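Local atomic coordinates of cobalamin biosynthesis protein CobN (Mycobacterium tuberculosis, PDB entry 7C6O), a protein that is the large, catalytic subunit of cobaltochelatase, which probably inserts cobalt into the corrin ring of hydrogenobyrinate a,c-diamide during cobalamin biosynthesis, at the cost of ATP. Residues 599-602 / 608-611; 556-561 / 595-600. All coordinates share one frame; numbering follows the deposited sequence. Where two conformers were deposited one is given.

Interaction 1 of 2, residues 599-602 / 608-611; sequences TQAK and VLVD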
loop_
_atom_site.group_PDB
_atom_site.type_symbol
_atom_site.label_atom_id
_atom_site.label_comp_id
_atom_site.label_asym_id
_atom_site.label_seq_id
_atom_site.Cartn_x
_atom_site.Cartn_y
_atom_site.Cartn_z
ATOM N N THR A 599 -1.058 0.054 -3.580
ATOM C CA THR A 599 -0.796 -1.374 -3.442
ATOM C C THR A 599 -2.081 -2.153 -3.180
ATOM O O THR A 599 -2.244 -3.280 -3.668
ATOM C CB THR A 599 0.219 -1.595 -2.319
ATOM O OG1 THR A 599 1.457 -0.963 -2.670
ATOM C CG2 THR A 599 0.462 -3.067 -2.087
ATOM N N GLN A 600 -3.012 -1.565 -2.425
ATOM C CA GLN A 600 -4.266 -2.258 -2.147
ATOM C C GLN A 600 -5.054 -2.497 -3.428
ATOM O O GLN A 600 -5.669 -3.556 -3.600
ATOM C CB GLN A 600 -5.102 -1.466 -1.138
ATOM C CG GLN A 600 -6.283 -2.248 -0.550
ATOM C CD GLN A 600 -5.850 -3.367 0.394
ATOM O OE1 GLN A 600 -5.023 -4.212 0.047
ATOM N NE2 GLN A 600 -6.418 -3.378 1.592
ATOM N N ALA A 601 -5.037 -1.528 -4.344
ATOM C CA ALA A 601 -5.682 -1.730 -5.636
ATOM C C ALA A 601 -4.960 -2.798 -6.449
ATOM O O ALA A 601 -5.604 -3.599 -7.138
ATOM C CB ALA A 601 -5.739 -0.410 -6.405
ATOM N N LYS A 602 -3.624 -2.827 -6.380
ATOM C CA LYS A 602 -2.861 -3.851 -7.092
ATOM C C LYS A 602 -3.244 -5.252 -6.635
ATOM O O LYS A 602 -3.323 -6.180 -7.448
ATOM C CB LYS A 602 -1.360 -3.642 -6.884
ATOM C CG LYS A 602 -0.778 -2.383 -7.507
ATOM C CD LYS A 602 0.654 -2.152 -7.023
ATOM C CE LYS A 602 1.631 -3.171 -7.597
ATOM N NZ LYS A 602 1.954 -2.893 -9.027
ATOM N N VAL A 608 -3.490 -2.364 -12.652
ATOM C CA VAL A 608 -2.250 -1.891 -13.256
ATOM C C VAL A 608 -2.171 -0.399 -12.972
ATOM O O VAL A 608 -2.906 0.394 -13.570
ATOM C CB VAL A 608 -2.200 -2.175 -14.764
ATOM C CG1 VAL A 608 -0.947 -1.559 -15.381
ATOM C CG2 VAL A 608 -2.247 -3.674 -15.035
ATOM N N LEU A 609 -1.301 -0.008 -12.047
ATOM C CA LEU A 609 -1.135 1.403 -11.738
ATOM C C LEU A 609 -0.331 2.097 -12.828
ATOM O O LEU A 609 0.541 1.502 -13.465
ATOM C CB LEU A 609 -0.429 1.591 -10.394
ATOM C CG LEU A 609 -1.006 0.892 -9.164
ATOM C CD1 LEU A 609 -0.229 1.307 -7.926
ATOM C CD2 LEU A 609 -2.492 1.185 -8.996
ATOM N N VAL A 610 -0.643 3.371 -13.048
ATOM C CA VAL A 610 0.208 4.277 -13.812
ATOM C C VAL A 610 0.445 5.458 -12.885
ATOM O O VAL A 610 -0.401 6.353 -12.785
ATOM C CB VAL A 610 -0.428 4.726 -15.133
ATOM C CG1 VAL A 610 0.522 5.652 -15.888
ATOM C CG2 VAL A 610 -0.794 3.527 -15.989
ATOM N N ASP A 611 1.573 5.462 -12.180
ATOM C CA ASP A 611 1.685 6.461 -11.133
ATOM C C ASP A 611 1.960 7.835 -11.735
ATOM O O ASP A 611 2.421 7.966 -12.872
ATOM C CB ASP A 611 2.733 6.068 -10.080
ATOM C CG ASP A 611 4.151 5.972 -10.620
ATOM O OD1 ASP A 611 4.418 6.354 -11.775
ATOM O OD2 ASP A 611 5.015 5.498 -9.850
#
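Leu609 reaches from its strand to the side of helix 595-604 that carries Ala601 and Lys602 and meets both residues, closing a beta-alpha-beta unit in which strand 586-591 leads through the helix into the parallel neighbouring strand 608-612. On the helix side, Lys602 contributes more than Ala601, and does so with its hydrocarbon, not its charge. Its chain and that of Leu609 cross at about a right angle, so that the CG-CD portion of the lysine lies across the branched end of the leucine. Lys602 CG packs against Leu609 CG at 3.7 Å, and the next methylene, Lys602 CD, rests on Leu609 CD1 at 3.7 Å. The lysine starts out with CG trans to its carbonyl carbon and is nearly straight through chi2, then turns twice, at chi3 (71°) and chi4 (75°). These two bends turn the end of the chain off the leucine, to Asn841 OD1 and the carbonyl oxygen of Phe842, which both accept hydrogen bonds from NZ. A buried amine is thus satisfied by neutral oxygens, while its aliphatic part completes an apolar layer. The second methyl of Leu609 serves the other helix residue: CD2 points to Ala601 CB at a looser 4.4 Å. Tyr588 of strand 586-591 touches both Ala601 and Leu609, and Phe590 adds to the same layer between helix and sheet. No hydrogen bond joins the two segments; the contact is apolar, and Leu609 divides its branches between two successive helix residues, CD1 lying 3.8 Å from Lys602 CG and CD2 facing the alanine methyl.

Interaction 2 of 2, residues 556-561 / 595-600; sequences GKHGNL and PGEGTQ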
loop_
_atom_site.group_PDB
_atom_site.type_symbol
_atom_site.label_atom_id
_atom_site.label_comp_id
_atom_site.label_asym_id
_atom_site.label_seq_id
_atom_site.Cartn_x
_atom_site.Cartn_y
_atom_site.Cartn_z
ATOM N N GLY A 556 -7.401 8.416 -10.166
ATOM C CA GLY A 556 -6.827 9.011 -8.978
ATOM C C GLY A 556 -7.084 8.233 -7.699
ATOM O O GLY A 556 -7.944 7.353 -7.611
ATOM N N LYS A 557 -6.318 8.600 -6.670
ATOM C CA LYS A 557 -6.391 7.954 -5.363
ATOM C C LYS A 557 -7.522 8.556 -4.534
ATOM O O LYS A 557 -7.492 9.754 -4.230
ATOM C CB LYS A 557 -5.058 8.110 -4.629
ATOM C CG LYS A 557 -5.037 7.550 -3.210
ATOM C CD LYS A 557 -5.155 8.627 -2.153
ATOM C CE LYS A 557 -4.990 8.048 -0.757
ATOM N NZ LYS A 557 -5.322 9.032 0.312
ATOM N N HIS A 558 -8.518 7.745 -4.162
ATOM C CA HIS A 558 -8.712 6.367 -4.624
ATOM C C HIS A 558 -10.198 6.033 -4.530
ATOM O O HIS A 558 -10.957 6.760 -3.891
ATOM C CB HIS A 558 -7.900 5.355 -3.801
ATOM C CG HIS A 558 -8.186 5.390 -2.331
ATOM N ND1 HIS A 558 -7.246 5.783 -1.402
ATOM C CD2 HIS A 558 -9.300 5.075 -1.628
ATOM C CE1 HIS A 558 -7.770 5.713 -0.192
ATOM N NE2 HIS A 558 -9.015 5.287 -0.300
ATOM N N GLY A 559 -10.605 4.921 -5.154
ATOM C CA GLY A 559 -11.976 4.462 -5.078
ATOM C C GLY A 559 -12.204 3.494 -3.928
ATOM O O GLY A 559 -11.323 3.230 -3.111
ATOM N N ASN A 560 -13.423 2.949 -3.874
ATOM C CA ASN A 560 -13.812 2.076 -2.776
ATOM C C ASN A 560 -13.865 0.599 -3.142
ATOM O O ASN A 560 -13.997 -0.234 -2.239
ATOM C CB ASN A 560 -15.175 2.501 -2.199
ATOM C CG ASN A 560 -16.300 2.488 -3.232
ATOM O OD1 ASN A 560 -16.249 1.774 -4.235
ATOM N ND2 ASN A 560 -17.335 3.282 -2.975
ATOM N N LEU A 561 -13.771 0.246 -4.426
ATOM C CA LEU A 561 -13.910 -1.159 -4.808
ATOM C C LEU A 561 -12.837 -2.020 -4.152
ATOM O O LEU A 561 -13.134 -3.082 -3.592
ATOM C CB LEU A 561 -13.864 -1.305 -6.330
ATOM C CG LEU A 561 -14.113 -2.728 -6.849
ATOM C CD1 LEU A 561 -14.955 -2.705 -8.114
ATOM C CD2 LEU A 561 -12.805 -3.470 -7.099
ATOM N N PRO A 595 2.021 4.909 -1.598
ATOM C CA PRO A 595 2.253 3.501 -1.971
ATOM C C PRO A 595 1.246 2.529 -1.383
ATOM O O PRO A 595 0.858 1.570 -2.061
ATOM C CB PRO A 595 3.668 3.234 -1.442
ATOM C CG PRO A 595 3.855 4.229 -0.348
ATOM C CD PRO A 595 3.125 5.453 -0.788
ATOM N N GLY A 596 0.820 2.738 -0.136
ATOM C CA GLY A 596 -0.069 1.775 0.496
ATOM C C GLY A 596 -1.414 1.679 -0.198
ATOM O O GLY A 596 -1.913 0.585 -0.477
ATOM N N GLU A 597 -2.016 2.829 -0.496
ATOM C CA GLU A 597 -3.330 2.819 -1.125
ATOM C C GLU A 597 -3.257 2.274 -2.549
ATOM O O GLU A 597 -4.161 1.557 -2.992
ATOM C CB GLU A 597 -3.926 4.225 -1.100
ATOM C CG GLU A 597 -4.066 4.810 0.308
ATOM C CD GLU A 597 -2.806 5.520 0.794
ATOM O OE1 GLU A 597 -1.715 5.280 0.231
ATOM O OE2 GLU A 597 -2.910 6.329 1.742
ATOM N N GLY A 598 -2.186 2.593 -3.279
ATOM C CA GLY A 598 -2.025 2.026 -4.609
ATOM C C GLY A 598 -1.817 0.527 -4.568
ATOM O O GLY A 598 -2.340 -0.208 -5.412
ATOM N N THR A 599 -1.058 0.054 -3.580
ATOM C CA THR A 599 -0.796 -1.374 -3.442
ATOM C C THR A 599 -2.081 -2.153 -3.180
ATOM O O THR A 599 -2.244 -3.280 -3.668
ATOM C CB THR A 599 0.219 -1.595 -2.319
ATOM O OG1 THR A 599 1.457 -0.963 -2.670
ATOM C CG2 THR A 599 0.462 -3.067 -2.087
ATOM N N GLN A 600 -3.012 -1.565 -2.425
ATOM C CA GLN A 600 -4.266 -2.258 -2.147
ATOM C C GLN A 600 -5.054 -2.497 -3.428
ATOM O O GLN A 600 -5.669 -3.556 -3.600
ATOM C CB GLN A 600 -5.102 -1.466 -1.138
ATOM C CG GLN A 600 -6.283 -2.248 -0.550
ATOM C CD GLN A 600 -5.850 -3.367 0.394
ATOM O OE1 GLN A 600 -5.023 -4.212 0.047
ATOM N NE2 GLN A 600 -6.418 -3.378 1.592
#
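Glu597, on the first turn of helix 595-604, lies against Lys557 and His558, two loop residues joined by a cis peptide bond. Its CB approaches the imidazole obliquely, 3.7 Å from His558 ND1, and also comes to 4.0 Å from Lys557 CE. With CG anti to the carbonyl carbon and beside the backbone N (chi1 -58°), Glu597 CG lies 3.5 Å from Lys557 CE and 3.7 Å from His558 ND1. Across this contact ND1 thus meets only carbon, and it has no hydrogen-bond partner in the model. The helix is the crossover of the beta-alpha-beta unit 586-591, 595-604, 608-612, and the loop leaves the C-terminal end of the adjacent parallel strand 551-555; Phe590 of strand 586-591 touches all three side chains. Beyond CG the chain of Glu597 bends at chi2 (87°), and Glu597 CD lies 3.7 Å from Lys557 CE. The two carboxylate oxygens have different partners. OE1 is hydrogen-bonded to Thr888 OG1, the stronger polar partner, whereas Glu597 OE2 lies 3.7 Å from Lys557 CE and 3.9 Å from Lys557 NZ, a long, presumably weak salt bridge. That ammonium group has a second weak ion pair with Asp594, and the imidazole also meets the ring of Trp563.

The two interactions sit about 7 Å apart, centre to centre, and close to the centre of the molecule, about 9 and 7 Å from it; both use helix 595-604. In sequence order come the loop 556-561, the helix and then strand 608-612. The contacts tie the helix back to the loop after strand 551-555 (interaction 2) and forward to strand 608-612 (interaction 1), with strand 586-591 between those two strands in the mixed sheet. They touch directly where Leu609 CD1 packs 3.6 Å from Gly598 O. The helix ranges overlap at Thr599 and Gln600, though neither makes the contacts.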